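Local coordinates for serine-threonine phosphatase 2C (Toxoplasma gondii, PDB 2I44), which probably dephosphorylates phosphoserine and phosphothreonine in proteins as a metal-dependent phosphatase of the PP2C family, with calcium ions bound in this crystal, at residues D73-Q78 against D114-N119; L108-V113 against P247-V252; E198-H201 against P207-R210. All coordinates share one frame; numbering follows the deposited sequence.

Contacts 1 and 2 lie in the body of the domain and share helix 98-130, which meets helix 66-80 in the first and strand 248-253 in the second. They touch where Tyr-117 CD2 and Pro-247 CG come within 3.5 Å. Neither has a hydrogen bond across it: aliphatic and selenomethionine side chains pack there, with amides in contact 1 and a carboxylate in contact 2. Contact 3 is a surface contact, its centre about 30 Å from that of contact 1 and 31 Å from that of contact 2. It joins the end of strand 196-198 and the loop after it to strand 208-210 of a hairpin, and there backbone hydrogen bonds are combined with proline-aromatic, leucine-aromatic and stacked charged groups.

Contact 1 of 3, residues D73-Q78 against D114-N119; sequences DLVVPQ and DDMYKN
The amide groups of Gln-78 and Asn-119 come together with their planes 51° apart, the two side chains crossing at about a right angle. Contact is made by Gln-78 OE1, which lies 3.2 Å from Asn-119 CB, while CD of the glutamine packs 3.8 Å from the same methylene carbon. The amides do not bond to each other; Gln-78 NE2 is instead hydrogen-bonded to Glu-123 OE1, one turn farther along helix 98-130, which probably sets the rotation of the glutamine amide. A bend at chi2 turns the Gln-78 chain along the flank of the neighbouring helix, bringing OE1 to Asn-119 CB. Deeper in the interface, Met-116, present as selenomethionine, reaches across to Val-75. Its CG starts out opposite the backbone N (chi1 174°) and the chain runs extended as far as SE before turning at chi3. This brings CG to 3.4 Å from the carbonyl O of Val-75 and SE to 3.9 Å from Val-75 CB, so the residue packs against backbone and side chain at once. Val-75 and Met-116 are buried, and both also touch Phe-55 of strand 53-62. The backbones are nearest at Gln-78 and Met-116, whose CA atoms are 5.3 Å apart. On the far side of helix 98-130, the Tyr-117 ring lies nearly parallel to that of Phe-233. The short helical segments run in largely opposed directions, 134° apart with axes 8.8 Å from each other at closest approach. A pair of roughly antiparallel helices laid over one sheet of a central beta sandwich is characteristic of the PP2C fold.

Contact 2 of 3, residues L108-V113 against P247-V252; sequences LLDQAV and PDVRVV
OD2 of Asp-110 rests against two atoms of Val-249, 3.7 Å from both CB and CG1, in van der Waals contact with no hydrogen bond across the segments. The carboxylate gets there because CG is placed opposite the backbone N (chi1 173°), which sends the end of the side chain toward the strand. CG1 of Val-249 also packs 4.0 Å from Asp-110 CA, pressing on the helix backbone itself. One turn later Val-113 offers CG1 to Val-249 CG2 at 4.2 Å, so the branches of this one valine are divided between two helix residues. Val-251, two residues on, gives a looser contact, with CG2 4.5 Å from Asp-110 CB. Val-249 and Val-251 point at the helix while Arg-250 between them points away, the alternation expected of a beta strand with one face against a helix. The neighbouring strand 149-155 extends this surface: Phe-149 receives Leu-109 and Ala-151 receives Val-113, and Arg-250 is backbone-bonded to Val-152. The helix and strand segments run roughly antiparallel, their directions 150° apart, with axes 8.6 Å from each other. Such layering of a long helix on an antiparallel sheet is characteristic of the alpha-beta-beta-alpha sandwich of PP2C phosphatases.

Contact 3 of 3, residues E198-H201 against P207-R210; sequences EYLH and PFIR
Two backbone hydrogen bonds pair Glu-198 with Phe-208 in antiparallel fashion: Glu-198 N donates to Phe-208 O and Phe-208 N to Glu-198 O, each 2.8 Å long and both in the carbonyl plane. Charged groups meet by stacking. The Glu-198 chain, bent at chi2 (-58°), lays CG over the centre of one face of the Arg-210 guanidinium, 3.4 Å from NE, and the carboxylate and guanidinium planes are only 19° apart. Glu-198 OE1 is 4.2 Å from Arg-210 NH1, well out of the guanidinium plane, so the attraction is probably electrostatic alone; OE2 bonds to Ser-196 OG. A CH-pi contact sets Pro-207 CB over a face of the Tyr-199 ring, 3.8 Å from its centroid and offset toward the rim, while the tyrosine OH bonds to Lys-187 of helix 184-192. Purely apolar packing puts Leu-200 CD1 3.5 Å from Phe-208 CE2, the side chains crossing at about a right angle. Glu-198 and Phe-208 belong to the two-stranded sheet of 196-198 and 208-210, continued by backbone bonding between Arg-210 and Ser-196. The hairpin touches helix 184-192 through Tyr-199 and helix 214-219 through Arg-210, which makes a cation-pi contact to Phe-214.

Contact 1 of 3, residues D73-Q78 against D114-N119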
loop_
_atom_site.group_PDB
_atom_site.type_symbol
_atom_site.label_atom_id
_atom_site.label_comp_id
_atom_site.label_asym_id
_atom_site.label_seq_id
_atom_site.Cartn_x
_atom_site.Cartn_y
_atom_site.Cartn_z
ATOM N N ASP A 73 5.514 10.454 4.116
ATOM C CA ASP A 73 6.803 11.136 4.110
ATOM C C ASP A 73 7.815 10.406 4.988
ATOM O O ASP A 73 8.975 10.805 5.074
ATOM C CB ASP A 73 6.657 12.585 4.610
ATOM C CG ASP A 73 5.594 13.377 3.848
ATOM O OD1 ASP A 73 5.645 13.433 2.600
ATOM O OD2 ASP A 73 4.709 13.958 4.508
ATOM N N LEU A 74 7.379 9.335 5.640
ATOM C CA LEU A 74 8.268 8.577 6.510
ATOM C C LEU A 74 8.851 7.311 5.893
ATOM O O LEU A 74 9.936 6.874 6.277
ATOM C CB LEU A 74 7.538 8.196 7.800
ATOM C CG LEU A 74 6.960 9.326 8.659
ATOM C CD1 LEU A 74 6.252 8.725 9.878
ATOM C CD2 LEU A 74 8.075 10.272 9.098
ATOM N N VAL A 75 8.135 6.718 4.942
ATOM C CA VAL A 75 8.584 5.474 4.326
ATOM C C VAL A 75 9.919 5.490 3.590
ATOM O O VAL A 75 10.749 4.613 3.816
ATOM C CB VAL A 75 7.502 4.889 3.374
ATOM C CG1 VAL A 75 6.311 4.412 4.192
ATOM C CG2 VAL A 75 7.059 5.934 2.365
ATOM N N VAL A 76 10.148 6.463 2.715
ATOM C CA VAL A 76 11.418 6.480 2.004
ATOM C C VAL A 76 12.586 6.747 2.963
ATOM O O VAL A 76 13.588 6.022 2.943
ATOM C CB VAL A 76 11.393 7.493 0.828
ATOM C CG1 VAL A 76 12.775 7.634 0.217
ATOM C CG2 VAL A 76 10.428 6.994 -0.244
ATOM N N PRO A 77 12.471 7.768 3.832
ATOM C CA PRO A 77 13.580 8.029 4.759
ATOM C C PRO A 77 13.884 6.816 5.648
ATOM O O PRO A 77 15.046 6.444 5.830
ATOM C CB PRO A 77 13.084 9.230 5.557
ATOM C CG PRO A 77 12.248 9.961 4.545
ATOM C CD PRO A 77 11.461 8.836 3.916
ATOM N N GLN A 78 12.844 6.193 6.190
ATOM C CA GLN A 78 13.042 5.027 7.042
ATOM C C GLN A 78 13.625 3.857 6.253
ATOM O O GLN A 78 14.467 3.112 6.757
ATOM C CB GLN A 78 11.717 4.600 7.683
ATOM C CG GLN A 78 11.243 5.490 8.824
ATOM C CD GLN A 78 12.183 5.469 10.025
ATOM O OE1 GLN A 78 13.050 4.603 10.138
ATOM N NE2 GLN A 78 11.999 6.416 10.937
ATOM N N ASP A 114 10.762 -4.804 5.644
ATOM C CA ASP A 114 10.255 -5.129 6.965
ATOM C C ASP A 114 10.676 -4.042 7.952
ATOM O O ASP A 114 9.865 -3.573 8.757
ATOM C CB ASP A 114 10.790 -6.484 7.430
ATOM C CG ASP A 114 9.979 -7.055 8.573
ATOM O OD1 ASP A 114 8.839 -7.490 8.318
ATOM O OD2 ASP A 114 10.466 -7.055 9.725
ATOM N N ASP A 115 11.946 -3.649 7.887
ATOM C CA ASP A 115 12.479 -2.610 8.767
ATOM C C ASP A 115 11.757 -1.292 8.534
ATOM O O ASP A 115 11.445 -0.568 9.477
ATOM C CB ASP A 115 13.973 -2.406 8.513
ATOM C CG ASP A 115 14.819 -3.505 9.111
ATOM O OD1 ASP A 115 14.244 -4.430 9.720
ATOM O OD2 ASP A 115 16.063 -3.447 8.972
HETATM N N MSE A 116 11.503 -0.986 7.267
HETATM C CA MSE A 116 10.812 0.246 6.906
HETATM C C MSE A 116 9.442 0.344 7.576
HETATM O O MSE A 116 9.112 1.350 8.209
HETATM C CB MSE A 116 10.633 0.323 5.389
HETATM C CG MSE A 116 9.795 1.508 4.923
HETATM SE SE MSE A 116 9.416 1.485 3.002
HETATM C CE MSE A 116 7.855 0.358 3.027
ATOM N N TYR A 117 8.649 -0.712 7.434
ATOM C CA TYR A 117 7.315 -0.736 8.013
ATOM C C TYR A 117 7.319 -0.519 9.519
ATOM O O TYR A 117 6.671 0.395 10.019
ATOM C CB TYR A 117 6.616 -2.055 7.673
ATOM C CG TYR A 117 5.833 -1.984 6.380
ATOM C CD1 TYR A 117 4.540 -1.455 6.354
ATOM C CD2 TYR A 117 6.409 -2.377 5.169
ATOM C CE1 TYR A 117 3.840 -1.321 5.150
ATOM C CE2 TYR A 117 5.718 -2.242 3.962
ATOM C CZ TYR A 117 4.435 -1.714 3.961
ATOM O OH TYR A 117 3.746 -1.597 2.773
ATOM N N LYS A 118 8.061 -1.351 10.235
ATOM C CA LYS A 118 8.118 -1.246 11.685
ATOM C C LYS A 118 8.699 0.069 12.187
ATOM O O LYS A 118 8.190 0.636 13.148
ATOM C CB LYS A 118 8.891 -2.433 12.257
ATOM C CG LYS A 118 8.163 -3.760 12.068
ATOM C CD LYS A 118 9.063 -4.945 12.345
ATOM C CE LYS A 118 8.322 -6.255 12.159
ATOM N NZ LYS A 118 9.255 -7.412 12.067
ATOM N N ASN A 119 9.748 0.565 11.535
ATOM C CA ASN A 119 10.358 1.821 11.966
ATOM C C ASN A 119 9.486 3.016 11.610
ATOM O O ASN A 119 9.376 3.974 12.383
ATOM C CB ASN A 119 11.757 1.983 11.360
ATOM C CG ASN A 119 12.746 0.982 11.923
ATOM O OD1 ASN A 119 12.616 0.549 13.069
ATOM N ND2 ASN A 119 13.745 0.616 11.127
#

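Contact 2 of 3, residues L108-V113 against P247-V252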
loop_
_atom_site.group_PDB
_atom_site.type_symbol
_atom_site.label_atom_id
_atom_site.label_comp_id
_atom_site.label_asym_id
_atom_site.label_seq_id
_atom_site.Cartn_x
_atom_site.Cartn_y
_atom_site.Cartn_z
ATOM N N LEU A 108 17.632 -9.395 1.226
ATOM C CA LEU A 108 18.061 -8.100 1.732
ATOM C C LEU A 108 16.918 -7.106 1.537
ATOM O O LEU A 108 16.649 -6.271 2.401
ATOM C CB LEU A 108 19.312 -7.621 0.995
ATOM C CG LEU A 108 20.629 -8.338 1.328
ATOM C CD1 LEU A 108 21.743 -7.796 0.444
ATOM C CD2 LEU A 108 20.970 -8.131 2.806
ATOM N N LEU A 109 16.236 -7.209 0.398
ATOM C CA LEU A 109 15.109 -6.331 0.101
ATOM C C LEU A 109 13.948 -6.632 1.043
ATOM O O LEU A 109 13.280 -5.722 1.523
ATOM C CB LEU A 109 14.653 -6.508 -1.351
ATOM C CG LEU A 109 15.610 -6.042 -2.449
ATOM C CD1 LEU A 109 15.017 -6.365 -3.824
ATOM C CD2 LEU A 109 15.849 -4.548 -2.306
ATOM N N ASP A 110 13.708 -7.913 1.296
ATOM C CA ASP A 110 12.636 -8.335 2.187
ATOM C C ASP A 110 12.863 -7.700 3.553
ATOM O O ASP A 110 11.991 -7.010 4.094
ATOM C CB ASP A 110 12.627 -9.872 2.305
ATOM C CG ASP A 110 11.648 -10.385 3.359
ATOM O OD1 ASP A 110 11.839 -10.087 4.557
ATOM O OD2 ASP A 110 10.689 -11.099 2.994
ATOM N N GLN A 111 14.051 -7.928 4.099
ATOM C CA GLN A 111 14.410 -7.394 5.406
ATOM C C GLN A 111 14.324 -5.870 5.481
ATOM O O GLN A 111 13.886 -5.315 6.490
ATOM C CB GLN A 111 15.828 -7.847 5.777
ATOM C CG GLN A 111 16.284 -7.390 7.147
ATOM C CD GLN A 111 15.437 -7.973 8.260
ATOM O OE1 GLN A 111 15.302 -9.195 8.377
ATOM N NE2 GLN A 111 14.862 -7.106 9.085
ATOM N N ALA A 112 14.745 -5.188 4.422
ATOM C CA ALA A 112 14.701 -3.727 4.413
ATOM C C ALA A 112 13.260 -3.214 4.449
ATOM O O ALA A 112 12.954 -2.242 5.138
ATOM C CB ALA A 112 15.418 -3.185 3.173
ATOM N N VAL A 113 12.381 -3.857 3.691
ATOM C CA VAL A 113 10.982 -3.444 3.655
ATOM C C VAL A 113 10.378 -3.693 5.029
ATOM O O VAL A 113 9.602 -2.889 5.534
ATOM C CB VAL A 113 10.203 -4.222 2.569
ATOM C CG1 VAL A 113 8.707 -3.933 2.666
ATOM C CG2 VAL A 113 10.714 -3.818 1.194
ATOM N N PRO A 247 4.235 -6.319 8.089
ATOM C CA PRO A 247 3.740 -6.432 6.715
ATOM C C PRO A 247 3.971 -7.817 6.138
ATOM O O PRO A 247 4.825 -8.559 6.617
ATOM C CB PRO A 247 4.567 -5.390 5.978
ATOM C CG PRO A 247 5.913 -5.539 6.662
ATOM C CD PRO A 247 5.521 -5.594 8.127
ATOM N N ASP A 248 3.183 -8.185 5.136
ATOM C CA ASP A 248 3.429 -9.454 4.458
ATOM C C ASP A 248 4.345 -8.958 3.350
ATOM O O ASP A 248 4.081 -7.913 2.752
ATOM C CB ASP A 248 2.146 -10.064 3.869
ATOM C CG ASP A 248 1.328 -10.818 4.908
ATOM O OD1 ASP A 248 1.905 -11.663 5.624
ATOM O OD2 ASP A 248 0.111 -10.577 5.010
ATOM N N VAL A 249 5.436 -9.666 3.095
ATOM C CA VAL A 249 6.365 -9.234 2.063
ATOM C C VAL A 249 6.536 -10.318 1.015
ATOM O O VAL A 249 6.576 -11.506 1.340
ATOM C CB VAL A 249 7.741 -8.874 2.676
ATOM C CG1 VAL A 249 8.666 -8.321 1.605
ATOM C CG2 VAL A 249 7.557 -7.850 3.791
ATOM N N ARG A 250 6.628 -9.892 -0.241
ATOM C CA ARG A 250 6.788 -10.795 -1.376
ATOM C C ARG A 250 7.713 -10.175 -2.423
ATOM O O ARG A 250 7.471 -9.064 -2.901
ATOM C CB ARG A 250 5.420 -11.092 -2.005
ATOM C CG ARG A 250 5.463 -11.945 -3.271
ATOM C CD ARG A 250 4.055 -12.233 -3.806
ATOM N NE ARG A 250 4.073 -13.044 -5.024
ATOM C CZ ARG A 250 2.986 -13.407 -5.706
ATOM N NH1 ARG A 250 1.782 -13.033 -5.297
ATOM N NH2 ARG A 250 3.103 -14.148 -6.802
ATOM N N VAL A 251 8.780 -10.892 -2.766
ATOM C CA VAL A 251 9.723 -10.413 -3.765
ATOM C C VAL A 251 9.498 -11.161 -5.080
ATOM O O VAL A 251 9.578 -12.386 -5.135
ATOM C CB VAL A 251 11.194 -10.626 -3.321
ATOM C CG1 VAL A 251 12.140 -10.119 -4.406
ATOM C CG2 VAL A 251 11.462 -9.901 -2.006
ATOM N N VAL A 252 9.212 -10.412 -6.134
ATOM C CA VAL A 252 8.974 -10.997 -7.441
ATOM C C VAL A 252 10.022 -10.523 -8.441
ATOM O O VAL A 252 10.451 -9.368 -8.398
ATOM C CB VAL A 252 7.555 -10.621 -7.958
ATOM C CG1 VAL A 252 7.286 -9.150 -7.707
ATOM C CG2 VAL A 252 7.431 -10.922 -9.446
#

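Contact 3 of 3, residues E198-H201 against P207-R210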
loop_
_atom_site.group_PDB
_atom_site.type_symbol
_atom_site.label_atom_id
_atom_site.label_comp_id
_atom_site.label_asym_id
_atom_site.label_seq_id
_atom_site.Cartn_x
_atom_site.Cartn_y
_atom_site.Cartn_z
ATOM N N GLU A 198 -15.625 -7.989 16.102
ATOM C CA GLU A 198 -17.068 -7.813 16.119
ATOM C C GLU A 198 -17.743 -7.985 14.763
ATOM O O GLU A 198 -17.321 -7.403 13.765
ATOM C CB GLU A 198 -17.406 -6.427 16.677
ATOM C CG GLU A 198 -16.906 -6.172 18.102
ATOM C CD GLU A 198 -17.447 -7.183 19.100
ATOM O OE1 GLU A 198 -18.622 -7.579 18.960
ATOM O OE2 GLU A 198 -16.706 -7.575 20.028
ATOM N N TYR A 199 -18.793 -8.795 14.750
ATOM C CA TYR A 199 -19.575 -9.059 13.550
ATOM C C TYR A 199 -20.911 -8.366 13.829
ATOM O O TYR A 199 -21.771 -8.891 14.537
ATOM C CB TYR A 199 -19.754 -10.569 13.374
ATOM C CG TYR A 199 -18.453 -11.323 13.179
ATOM C CD1 TYR A 199 -17.980 -11.622 11.899
ATOM C CD2 TYR A 199 -17.699 -11.748 14.278
ATOM C CE1 TYR A 199 -16.795 -12.330 11.715
ATOM C CE2 TYR A 199 -16.510 -12.457 14.109
ATOM C CZ TYR A 199 -16.066 -12.748 12.824
ATOM O OH TYR A 199 -14.914 -13.481 12.648
ATOM N N LEU A 200 -21.072 -7.170 13.281
ATOM C CA LEU A 200 -22.272 -6.394 13.528
ATOM C C LEU A 200 -23.474 -6.772 12.655
ATOM O O LEU A 200 -23.331 -7.263 11.535
ATOM C CB LEU A 200 -21.939 -4.905 13.397
ATOM C CG LEU A 200 -20.688 -4.473 14.186
ATOM C CD1 LEU A 200 -20.597 -2.950 14.217
ATOM C CD2 LEU A 200 -20.736 -5.025 15.605
ATOM N N HIS A 201 -24.662 -6.541 13.210
ATOM C CA HIS A 201 -25.938 -6.842 12.557
ATOM C C HIS A 201 -25.954 -6.367 11.102
ATOM O O HIS A 201 -25.618 -5.221 10.814
ATOM C CB HIS A 201 -27.070 -6.180 13.353
ATOM C CG HIS A 201 -28.441 -6.469 12.826
ATOM N ND1 HIS A 201 -28.927 -7.751 12.672
ATOM C CD2 HIS A 201 -29.442 -5.638 12.451
ATOM C CE1 HIS A 201 -30.168 -7.696 12.227
ATOM N NE2 HIS A 201 -30.505 -6.427 12.084
ATOM N N PRO A 207 -16.465 -7.793 9.476
ATOM C CA PRO A 207 -16.210 -7.625 10.909
ATOM C C PRO A 207 -15.187 -6.527 11.221
ATOM O O PRO A 207 -14.396 -6.117 10.362
ATOM C CB PRO A 207 -15.742 -9.014 11.340
ATOM C CG PRO A 207 -15.087 -9.547 10.086
ATOM C CD PRO A 207 -16.065 -9.137 9.025
ATOM N N PHE A 208 -15.217 -6.059 12.464
ATOM C CA PHE A 208 -14.335 -4.993 12.930
ATOM C C PHE A 208 -13.388 -5.481 14.014
ATOM O O PHE A 208 -13.708 -6.419 14.741
ATOM C CB PHE A 208 -15.156 -3.855 13.551
ATOM C CG PHE A 208 -16.116 -3.185 12.603
ATOM C CD1 PHE A 208 -15.729 -2.056 11.884
ATOM C CD2 PHE A 208 -17.415 -3.667 12.448
ATOM C CE1 PHE A 208 -16.626 -1.413 11.024
ATOM C CE2 PHE A 208 -18.316 -3.035 11.593
ATOM C CZ PHE A 208 -17.920 -1.906 10.878
ATOM N N ILE A 209 -12.217 -4.851 14.106
ATOM C CA ILE A 209 -11.289 -5.160 15.179
ATOM C C ILE A 209 -11.663 -4.099 16.203
ATOM O O ILE A 209 -11.712 -2.911 15.885
ATOM C CB ILE A 209 -9.788 -4.994 14.788
ATOM C CG1 ILE A 209 -8.929 -5.041 16.068
ATOM C CG2 ILE A 209 -9.561 -3.699 14.018
ATOM C CD1 ILE A 209 -7.405 -5.182 15.830
ATOM N N ARG A 210 -11.956 -4.522 17.422
ATOM C CA ARG A 210 -12.350 -3.597 18.469
ATOM C C ARG A 210 -11.434 -3.709 19.680
ATOM O O ARG A 210 -11.137 -4.812 20.139
ATOM C CB ARG A 210 -13.797 -3.882 18.874
ATOM C CG ARG A 210 -14.287 -3.064 20.045
ATOM C CD ARG A 210 -15.727 -3.403 20.390
ATOM N NE ARG A 210 -16.665 -3.012 19.341
ATOM C CZ ARG A 210 -17.983 -3.168 19.425
ATOM N NH1 ARG A 210 -18.518 -3.710 20.510
ATOM N NH2 ARG A 210 -18.768 -2.781 18.425
#